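Local coordinates for protein beta-1,3-glucosyltransferase (Paecilomyces sp. J18, PDB 5JVV) that is a fungal carbohydrate-active enzyme, named a beta-1,3-glucosyltransferase, that probably adopts the beta-jelly-roll sandwich of family GH16, at residues I68-V73 with T245-D250; I195-F200 with G224-T229; D89-P94 with E290-K295. One frame throughout, in Å; residues are numbered along the deposited sequence.

Contact 1: residues I68-V73 with T245-D250; sequences IGRKSV and TTFCGD
A single hydrogen bond, S72 OG to T245 O at 2.7 Å, joins the two strand ends. It is well aimed: the hydroxyl stands anti to its own backbone N (chi1 -173°) and meets a lone pair of the carbonyl in the carbonyl plane. Next to it, the F247 ring lies between the strands, against R70. The CA atoms of S72 and T245 are 6.4 Å apart, those of R70 and F247 already 7.7 Å, so ladder bonding has given way to side-chain contact. F247 CE2 lies 3.7 Å from R70 CB and F247 CZ 4.0 Å from R70 CD, so the aliphatic stem of R70 crosses the ring obliquely, touching it with CB, CG and CD. The guanidinium is turned nearly perpendicular to the ring (88°) and is spent on carbonyls, with NH2 on V277 O and N61 O and NH1 on D58 O, which fixes the stem. F284 meets the F247 ring edge-to-face. Further out, strand 70-77 lies between strands 31-33 and 240-247, strand 100-107 flanks 240-247 on its far side, and helix 269-279 packs on F247 through V277 and is tied to C248 by the C248-C273 disulfide.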
loop_
_atom_site.group_PDB
_atom_site.type_symbol
_atom_site.label_atom_id
_atom_site.label_comp_id
_atom_site.label_asym_id
_atom_site.label_seq_id
_atom_site.Cartn_x
_atom_site.Cartn_y
_atom_site.Cartn_z
ATOM N N ILE A 68 -19.123 0.036 13.143
ATOM C CA ILE A 68 -18.679 -0.072 11.757
ATOM C C ILE A 68 -17.195 -0.428 11.732
ATOM O O ILE A 68 -16.760 -1.294 10.972
ATOM C CB ILE A 68 -18.906 1.264 11.001
ATOM C CG1 ILE A 68 -20.405 1.569 10.898
ATOM C CG2 ILE A 68 -18.286 1.220 9.619
ATOM C CD1 ILE A 68 -20.728 2.939 10.318
ATOM N N GLY A 69 -16.426 0.256 12.575
ATOM C CA GLY A 69 -15.010 -0.039 12.687
ATOM C C GLY A 69 -14.223 1.152 13.177
ATOM O O GLY A 69 -14.784 2.205 13.498
ATOM N N ARG A 70 -12.907 0.988 13.238
ATOM C CA ARG A 70 -12.031 2.050 13.722
ATOM C C ARG A 70 -11.794 3.040 12.590
ATOM O O ARG A 70 -11.553 2.641 11.450
ATOM C CB ARG A 70 -10.704 1.446 14.204
ATOM C CG ARG A 70 -9.717 2.467 14.750
ATOM C CD ARG A 70 -8.631 1.824 15.640
ATOM N NE ARG A 70 -9.188 1.238 16.864
ATOM C CZ ARG A 70 -9.678 1.928 17.896
ATOM N NH1 ARG A 70 -9.695 3.260 17.893
ATOM N NH2 ARG A 70 -10.165 1.276 18.949
ATOM N N LYS A 71 -11.871 4.335 12.898
ATOM C CA LYS A 71 -11.788 5.356 11.853
ATOM C C LYS A 71 -10.439 5.436 11.169
ATOM O O LYS A 71 -9.385 5.353 11.802
ATOM C CB LYS A 71 -12.163 6.729 12.407
ATOM C CG LYS A 71 -13.648 6.853 12.683
ATOM C CD LYS A 71 -13.920 8.060 13.545
ATOM C CE LYS A 71 -15.399 8.203 13.803
ATOM N NZ LYS A 71 -15.650 9.351 14.728
ATOM N N SER A 72 -10.494 5.630 9.860
ATOM C CA SER A 72 -9.310 5.678 9.027
ATOM C C SER A 72 -9.695 6.434 7.761
ATOM O O SER A 72 -10.818 6.954 7.651
ATOM C CB SER A 72 -8.846 4.251 8.703
ATOM O OG SER A 72 -7.594 4.235 8.021
ATOM N N VAL A 73 -8.768 6.500 6.816
ATOM C CA VAL A 73 -9.033 7.129 5.527
ATOM C C VAL A 73 -8.525 6.276 4.367
ATOM O O VAL A 73 -7.647 5.401 4.526
ATOM C CB VAL A 73 -8.428 8.550 5.432
ATOM C CG1 VAL A 73 -9.111 9.488 6.430
ATOM C CG2 VAL A 73 -6.905 8.517 5.647
ATOM N N THR A 245 -5.597 2.489 5.029
ATOM C CA THR A 245 -5.369 1.523 6.093
ATOM C C THR A 245 -6.736 1.002 6.512
ATOM O O THR A 245 -7.590 1.775 6.957
ATOM C CB THR A 245 -4.670 2.141 7.309
ATOM O OG1 THR A 245 -3.434 2.737 6.890
ATOM C CG2 THR A 245 -4.377 1.075 8.372
ATOM N N THR A 246 -6.957 -0.297 6.333
ATOM C CA THR A 246 -8.153 -0.935 6.873
ATOM C C THR A 246 -7.749 -1.843 8.031
ATOM O O THR A 246 -6.580 -1.842 8.429
ATOM C CB THR A 246 -8.964 -1.670 5.773
ATOM O OG1 THR A 246 -10.223 -2.089 6.312
ATOM C CG2 THR A 246 -8.211 -2.888 5.223
ATOM N N PHE A 247 -8.703 -2.589 8.589
ATOM C CA PHE A 247 -8.430 -3.461 9.731
ATOM C C PHE A 247 -9.170 -4.757 9.534
ATOM O O PHE A 247 -10.281 -4.742 9.028
ATOM C CB PHE A 247 -8.937 -2.839 11.034
ATOM C CG PHE A 247 -8.296 -1.522 11.370
ATOM C CD1 PHE A 247 -7.062 -1.478 12.006
ATOM C CD2 PHE A 247 -8.944 -0.325 11.071
ATOM C CE1 PHE A 247 -6.471 -0.251 12.333
ATOM C CE2 PHE A 247 -8.359 0.899 11.388
ATOM C CZ PHE A 247 -7.129 0.936 12.025
ATOM N N CYS A 248 -8.559 -5.868 9.927
ATOM C CA CYS A 248 -9.234 -7.167 9.917
ATOM C C CYS A 248 -9.749 -7.493 8.503
ATOM O O CYS A 248 -8.988 -7.422 7.543
ATOM C CB CYS A 248 -10.320 -7.206 11.015
ATOM S SG CYS A 248 -9.649 -6.822 12.682
ATOM N N GLY A 249 -11.026 -7.817 8.353
ATOM C CA GLY A 249 -11.577 -8.049 7.025
ATOM C C GLY A 249 -11.011 -9.271 6.315
ATOM O O GLY A 249 -10.473 -10.175 6.967
ATOM N N ASP A 250 -11.106 -9.279 4.983
ATOM C CA ASP A 250 -10.843 -10.475 4.170
ATOM C C ASP A 250 -9.496 -11.139 4.432
ATOM O O ASP A 250 -9.419 -12.361 4.606
ATOM C CB ASP A 250 -10.906 -10.151 2.671
ATOM C CG ASP A 250 -12.283 -9.712 2.204
ATOM O OD1 ASP A 250 -13.277 -9.936 2.923
ATOM O OD2 ASP A 250 -12.354 -9.143 1.089
#

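Contact 2: residues I195-F200 with G224-T229; sequences IKLWFF and GNFKGT
G224 O is held twice: L197 N donates to it at 2.8 Å along an almost straight path (169° at the hydrogen), and K196 CA adds a CA-H...O contact at 3.4 Å. The return bond, G224 N to L197 O at 3.0 Å, closes one hydrogen-bonded antiparallel pair; I195 and F226 form the other, exchanging both backbone bonds. Between them, K196 and N225 make a non-hydrogen-bonded pair whose side chains run side by side. Extended beyond CG, K196 brings K196 CG and K196 CE each to 3.7 Å from N225 OD1, a buried oxygen with no hydrogen-bond partner in the model, while N225 ND2 is taken by D146 O. On the other face, F226 stands with CG anti to its carbonyl carbon (chi1 -63°). The F226 ring edge receives I195 O in plane, F226 CD2 at 3.5 Å, and F226 CE2 lies 3.8 Å from L197 CD1. I195, L197 and F226 thus make one apolar face, which packs on M131 and L133 of strand 130-134 and, through I195 and L197, on I117 and I119 of strand 116-121. An antiparallel sheet lying through an apolar face on a second, largely antiparallel sheet is typical of the jelly-roll sandwich.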
loop_
_atom_site.group_PDB
_atom_site.type_symbol
_atom_site.label_atom_id
_atom_site.label_comp_id
_atom_site.label_asym_id
_atom_site.label_seq_id
_atom_site.Cartn_x
_atom_site.Cartn_y
_atom_site.Cartn_z
ATOM N N ILE A 195 5.790 -4.482 -15.125
ATOM C CA ILE A 195 5.741 -3.540 -14.021
ATOM C C ILE A 195 6.890 -3.903 -13.096
ATOM O O ILE A 195 6.990 -5.041 -12.629
ATOM C CB ILE A 195 4.391 -3.607 -13.279
ATOM C CG1 ILE A 195 3.317 -2.939 -14.139
ATOM C CG2 ILE A 195 4.482 -2.903 -11.931
ATOM C CD1 ILE A 195 1.927 -3.413 -13.838
ATOM N N LYS A 196 7.784 -2.948 -12.862
ATOM C CA LYS A 196 8.907 -3.166 -11.956
ATOM C C LYS A 196 8.748 -2.289 -10.733
ATOM O O LYS A 196 8.386 -1.115 -10.852
ATOM C CB LYS A 196 10.228 -2.854 -12.653
ATOM C CG LYS A 196 10.605 -3.874 -13.713
ATOM C CD LYS A 196 11.855 -3.430 -14.470
ATOM C CE LYS A 196 12.250 -4.438 -15.535
ATOM N NZ LYS A 196 13.498 -4.010 -16.262
ATOM N N LEU A 197 9.010 -2.861 -9.560
ATOM C CA LEU A 197 8.902 -2.121 -8.300
ATOM C C LEU A 197 10.236 -2.123 -7.561
ATOM O O LEU A 197 10.888 -3.167 -7.470
ATOM C CB LEU A 197 7.816 -2.726 -7.407
ATOM C CG LEU A 197 6.419 -2.843 -8.019
ATOM C CD1 LEU A 197 5.481 -3.592 -7.071
ATOM C CD2 LEU A 197 5.866 -1.461 -8.311
ATOM N N TRP A 198 10.635 -0.958 -7.047
ATOM C CA TRP A 198 11.857 -0.836 -6.257
ATOM C C TRP A 198 11.536 -0.229 -4.898
ATOM O O TRP A 198 10.624 0.590 -4.774
ATOM C CB TRP A 198 12.871 0.100 -6.924
ATOM C CG TRP A 198 13.486 -0.335 -8.230
ATOM C CD1 TRP A 198 14.723 -0.909 -8.413
ATOM C CD2 TRP A 198 12.933 -0.154 -9.540
ATOM N NE1 TRP A 198 14.951 -1.121 -9.755
ATOM C CE2 TRP A 198 13.868 -0.670 -10.467
ATOM C CE3 TRP A 198 11.728 0.376 -10.020
ATOM C CZ2 TRP A 198 13.643 -0.653 -11.843
ATOM C CZ3 TRP A 198 11.506 0.389 -11.390
ATOM C CH2 TRP A 198 12.461 -0.127 -12.287
ATOM N N PHE A 199 12.301 -0.625 -3.883
ATOM C CA PHE A 199 12.293 0.068 -2.601
ATOM C C PHE A 199 13.706 0.555 -2.323
ATOM O O PHE A 199 14.651 -0.239 -2.362
ATOM C CB PHE A 199 11.808 -0.839 -1.469
ATOM C CG PHE A 199 12.187 -0.343 -0.099
ATOM C CD1 PHE A 199 11.794 0.921 0.339
ATOM C CD2 PHE A 199 12.949 -1.135 0.749
ATOM C CE1 PHE A 199 12.150 1.380 1.606
ATOM C CE2 PHE A 199 13.314 -0.678 2.018
ATOM C CZ PHE A 199 12.915 0.571 2.441
ATOM N N PHE A 200 13.845 1.857 -2.073
ATOM C CA PHE A 200 15.132 2.460 -1.733
ATOM C C PHE A 200 15.052 2.994 -0.320
ATOM O O PHE A 200 14.324 3.956 -0.065
ATOM C CB PHE A 200 15.450 3.613 -2.674
ATOM C CG PHE A 200 15.375 3.246 -4.130
ATOM C CD1 PHE A 200 16.306 2.386 -4.688
ATOM C CD2 PHE A 200 14.379 3.778 -4.943
ATOM C CE1 PHE A 200 16.235 2.049 -6.027
ATOM C CE2 PHE A 200 14.306 3.459 -6.280
ATOM C CZ PHE A 200 15.234 2.593 -6.828
ATOM N N GLY A 224 10.680 -6.148 -7.069
ATOM C CA GLY A 224 9.686 -7.008 -7.690
ATOM C C GLY A 224 9.692 -6.782 -9.194
ATOM O O GLY A 224 9.508 -5.654 -9.656
ATOM N N ASN A 225 9.923 -7.840 -9.962
ATOM C CA ASN A 225 10.003 -7.717 -11.417
ATOM C C ASN A 225 8.842 -8.469 -12.056
ATOM O O ASN A 225 8.928 -9.685 -12.288
ATOM C CB ASN A 225 11.353 -8.237 -11.924
ATOM C CG ASN A 225 11.641 -7.837 -13.367
ATOM O OD1 ASN A 225 10.729 -7.521 -14.137
ATOM N ND2 ASN A 225 12.920 -7.873 -13.747
ATOM N N PHE A 226 7.750 -7.756 -12.319
ATOM C CA PHE A 226 6.553 -8.398 -12.855
ATOM C C PHE A 226 6.609 -8.411 -14.375
ATOM O O PHE A 226 6.166 -7.480 -15.059
ATOM C CB PHE A 226 5.276 -7.751 -12.310
ATOM C CG PHE A 226 5.124 -7.893 -10.816
ATOM C CD1 PHE A 226 4.382 -8.931 -10.273
ATOM C CD2 PHE A 226 5.756 -6.998 -9.959
ATOM C CE1 PHE A 226 4.246 -9.072 -8.892
ATOM C CE2 PHE A 226 5.639 -7.121 -8.581
ATOM C CZ PHE A 226 4.879 -8.168 -8.042
ATOM N N LYS A 227 7.152 -9.505 -14.890
ATOM C CA LYS A 227 7.492 -9.638 -16.297
ATOM C C LYS A 227 7.459 -11.130 -16.575
ATOM O O LYS A 227 7.888 -11.920 -15.736
ATOM C CB LYS A 227 8.889 -9.061 -16.528
ATOM C CG LYS A 227 9.451 -9.242 -17.925
ATOM C CD LYS A 227 10.722 -8.396 -18.071
ATOM C CE LYS A 227 11.799 -9.124 -18.847
ATOM N NZ LYS A 227 12.311 -10.299 -18.089
ATOM N N GLY A 228 6.922 -11.527 -17.722
ATOM C CA GLY A 228 6.792 -12.945 -18.007
ATOM C C GLY A 228 5.974 -13.288 -19.228
ATOM O O GLY A 228 6.220 -12.781 -20.319
ATOM N N THR A 229 4.991 -14.165 -19.042
ATOM C CA THR A 229 4.330 -14.825 -20.167
ATOM C C THR A 229 3.165 -14.053 -20.768
ATOM O O THR A 229 2.476 -14.560 -21.651
ATOM C CB THR A 229 3.831 -16.225 -19.779
ATOM O OG1 THR A 229 2.799 -16.122 -18.789
ATOM C CG2 THR A 229 4.969 -17.063 -19.240
#

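Contact 3: residues D89-P94 with E290-K295; sequences DIKHMP and EINYLK
Around D89 the packing is dense. D89 O accepts from both N292 N (2.8 Å) and Y293 N (3.3 Å), the two residues of a classic beta bulge facing one partner, while D89 N bonds to Y293 O. The carboxylate, CG anti to the backbone N (chi1 -179°), is set between N292 and Y293 of the partner strand, OD1 by the amide and OD2 near the ring. N292 ND2 reaches D89 OD1 at 2.9 Å, from above the carboxylate plane but within the amide plane of N292. D89 CB sits over one face of the Y293 ring, 3.5 Å from its centroid, in a CH-pi contact; K295 CE lies against the opposite face. Y293 adopts the crowded first torsion (chi1 66°), between backbone N and carbonyl carbon, which puts its ring over D89 CB. A second classic bulge follows, with K91 and H92 both facing E290 and sharing its O, and E290 N returning to H92 O.

On the solvent side K91 and E290, both partly exposed, still touch through their chains, K91 CD to E290 CD at 3.4 Å, but no bond joins their charges: K91 NZ stays 4.8 Å from E290 OE2, which bonds to S52 OG instead. Near the partly exposed Y293, a water donates to D89 OD2 (2.7 Å) and also bonds Y293 OH.

H92 turns away, stacking on Y288, with ND1 on Y288 O and NE2 on E286 OE1, an acceptor at each nitrogen that would favour a protonated imidazole. The amide, the water and the salt bridge from R202 together would likewise keep the D89 carboxylate ionised.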
loop_
_atom_site.group_PDB
_atom_site.type_symbol
_atom_site.label_atom_id
_atom_site.label_comp_id
_atom_site.label_asym_id
_atom_site.label_seq_id
_atom_site.Cartn_x
_atom_site.Cartn_y
_atom_site.Cartn_z
ATOM N N ASP A 89 7.884 9.052 -1.967
ATOM C CA ASP A 89 8.792 9.162 -0.837
ATOM C C ASP A 89 7.956 9.117 0.436
ATOM O O ASP A 89 7.183 10.034 0.718
ATOM C CB ASP A 89 9.640 10.443 -0.943
ATOM C CG ASP A 89 10.629 10.594 0.197
ATOM O OD1 ASP A 89 10.291 10.245 1.342
ATOM O OD2 ASP A 89 11.751 11.105 -0.046
ATOM N N ILE A 90 8.106 8.031 1.195
ATOM C CA ILE A 90 7.261 7.760 2.353
ATOM C C ILE A 90 8.143 7.673 3.598
ATOM O O ILE A 90 9.053 6.846 3.665
ATOM C CB ILE A 90 6.495 6.435 2.140
ATOM C CG1 ILE A 90 5.641 6.524 0.870
ATOM C CG2 ILE A 90 5.631 6.094 3.352
ATOM C CD1 ILE A 90 5.183 5.178 0.329
ATOM N N LYS A 91 7.891 8.540 4.573
ATOM C CA LYS A 91 8.684 8.563 5.794
ATOM C C LYS A 91 8.239 7.474 6.775
ATOM O O LYS A 91 9.049 6.919 7.519
ATOM C CB LYS A 91 8.601 9.949 6.452
ATOM C CG LYS A 91 9.349 10.058 7.776
ATOM C CD LYS A 91 9.018 11.342 8.524
ATOM C CE LYS A 91 9.532 12.578 7.806
ATOM N NZ LYS A 91 11.022 12.593 7.738
ATOM N N HIS A 92 6.948 7.158 6.765
ATOM C CA HIS A 92 6.372 6.256 7.750
ATOM C C HIS A 92 5.175 5.580 7.107
ATOM O O HIS A 92 4.459 6.200 6.315
ATOM C CB HIS A 92 5.919 7.068 8.975
ATOM C CG HIS A 92 5.620 6.253 10.199
ATOM N ND1 HIS A 92 4.405 5.630 10.408
ATOM C CD2 HIS A 92 6.351 6.026 11.316
ATOM C CE1 HIS A 92 4.414 5.031 11.582
ATOM N NE2 HIS A 92 5.585 5.248 12.156
ATOM N N MET A 93 4.968 4.310 7.427
ATOM C CA MET A 93 3.766 3.602 7.002
ATOM C C MET A 93 3.181 2.921 8.227
ATOM O O MET A 93 3.835 2.869 9.268
ATOM C CB MET A 93 4.070 2.575 5.906
ATOM C CG MET A 93 4.845 1.343 6.374
ATOM S SD MET A 93 4.754 0.027 5.156
ATOM C CE MET A 93 3.033 -0.393 5.313
ATOM N N PRO A 94 1.939 2.422 8.130
ATOM C CA PRO A 94 1.402 1.794 9.344
ATOM C C PRO A 94 2.281 0.630 9.790
ATOM O O PRO A 94 2.818 -0.135 8.959
ATOM C CB PRO A 94 0.008 1.342 8.902
ATOM C CG PRO A 94 -0.389 2.412 7.929
ATOM C CD PRO A 94 0.878 2.705 7.147
ATOM N N GLU A 290 3.094 8.629 6.746
ATOM C CA GLU A 290 3.617 9.987 6.624
ATOM C C GLU A 290 4.287 10.030 5.274
ATOM O O GLU A 290 5.305 9.372 5.044
ATOM C CB GLU A 290 4.597 10.361 7.737
ATOM C CG GLU A 290 5.036 11.819 7.614
ATOM C CD GLU A 290 5.811 12.340 8.811
ATOM O OE1 GLU A 290 5.857 11.655 9.854
ATOM O OE2 GLU A 290 6.376 13.448 8.698
ATOM N N ILE A 291 3.688 10.783 4.365
ATOM C CA ILE A 291 4.136 10.796 2.982
ATOM C C ILE A 291 4.823 12.121 2.685
ATOM O O ILE A 291 4.226 13.188 2.832
ATOM C CB ILE A 291 2.945 10.582 2.024
ATOM C CG1 ILE A 291 2.310 9.210 2.279
ATOM C CG2 ILE A 291 3.385 10.720 0.564
ATOM C CD1 ILE A 291 0.843 9.108 1.868
ATOM N N ASN A 292 6.090 12.059 2.287
ATOM C CA ASN A 292 6.827 13.269 1.919
ATOM C C ASN A 292 6.378 13.830 0.579
ATOM O O ASN A 292 6.071 15.021 0.462
ATOM C CB ASN A 292 8.330 12.998 1.880
ATOM C CG ASN A 292 8.954 13.042 3.246
ATOM O OD1 ASN A 292 8.565 13.852 4.093
ATOM N ND2 ASN A 292 9.928 12.173 3.479
ATOM N N TYR A 293 6.358 12.983 -0.442
ATOM C CA TYR A 293 5.856 13.426 -1.737
ATOM C C TYR A 293 5.459 12.281 -2.628
ATOM O O TYR A 293 5.852 11.134 -2.405
ATOM C CB TYR A 293 6.878 14.303 -2.471
ATOM C CG TYR A 293 8.167 13.626 -2.904
ATOM C CD1 TYR A 293 8.222 12.813 -4.041
ATOM C CD2 TYR A 293 9.346 13.843 -2.199
ATOM C CE1 TYR A 293 9.422 12.225 -4.446
ATOM C CE2 TYR A 293 10.541 13.266 -2.600
ATOM C CZ TYR A 293 10.574 12.458 -3.717
ATOM O OH TYR A 293 11.768 11.885 -4.111
ATOM N N LEU A 294 4.672 12.618 -3.645
ATOM C CA LEU A 294 4.329 11.681 -4.704
ATOM C C LEU A 294 4.606 12.372 -6.030
ATOM O O LEU A 294 4.043 13.435 -6.313
ATOM C CB LEU A 294 2.858 11.266 -4.603
ATOM C CG LEU A 294 2.311 10.386 -5.729
ATOM C CD1 LEU A 294 3.113 9.103 -5.838
ATOM C CD2 LEU A 294 0.834 10.088 -5.496
ATOM N N LYS A 295 5.491 11.792 -6.830
ATOM C CA LYS A 295 5.814 12.357 -8.139
ATOM C C LYS A 295 5.568 11.336 -9.240
ATOM O O LYS A 295 5.911 10.158 -9.093
ATOM C CB LYS A 295 7.258 12.875 -8.169
ATOM C CG LYS A 295 7.451 14.068 -7.235
ATOM C CD LYS A 295 8.891 14.544 -7.113
ATOM C CE LYS A 295 8.963 15.630 -6.044
ATOM N NZ LYS A 295 10.324 16.207 -5.886
HETATM O O HOH W 1 13.325 11.223 -2.235
#

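How the contacts relate
From the N terminus, the chain lays down 68-73, then turns into strand 84-90 and reaches 89-94, both awaiting distant partners. The first loop to close is contact 2, where 224-229 returns to 195-200 across 23 intervening residues; it is nested inside the loops of both others. Strand 240-247 follows and closes contact 1, and strand 289-297, near the C terminus, closes contact 3, so contacts 1 and 3 cross. Contacts 2 and 3 belong to one sheet, contact 1 to the other. Contacts 1 and 3 touch where P94 CG, in the loop after strand 84-90, lies 3.2 Å from T245 OG1, whereas contacts 1 and 2, with centres about 29 Å apart, lie on opposite sides of the chain's centre.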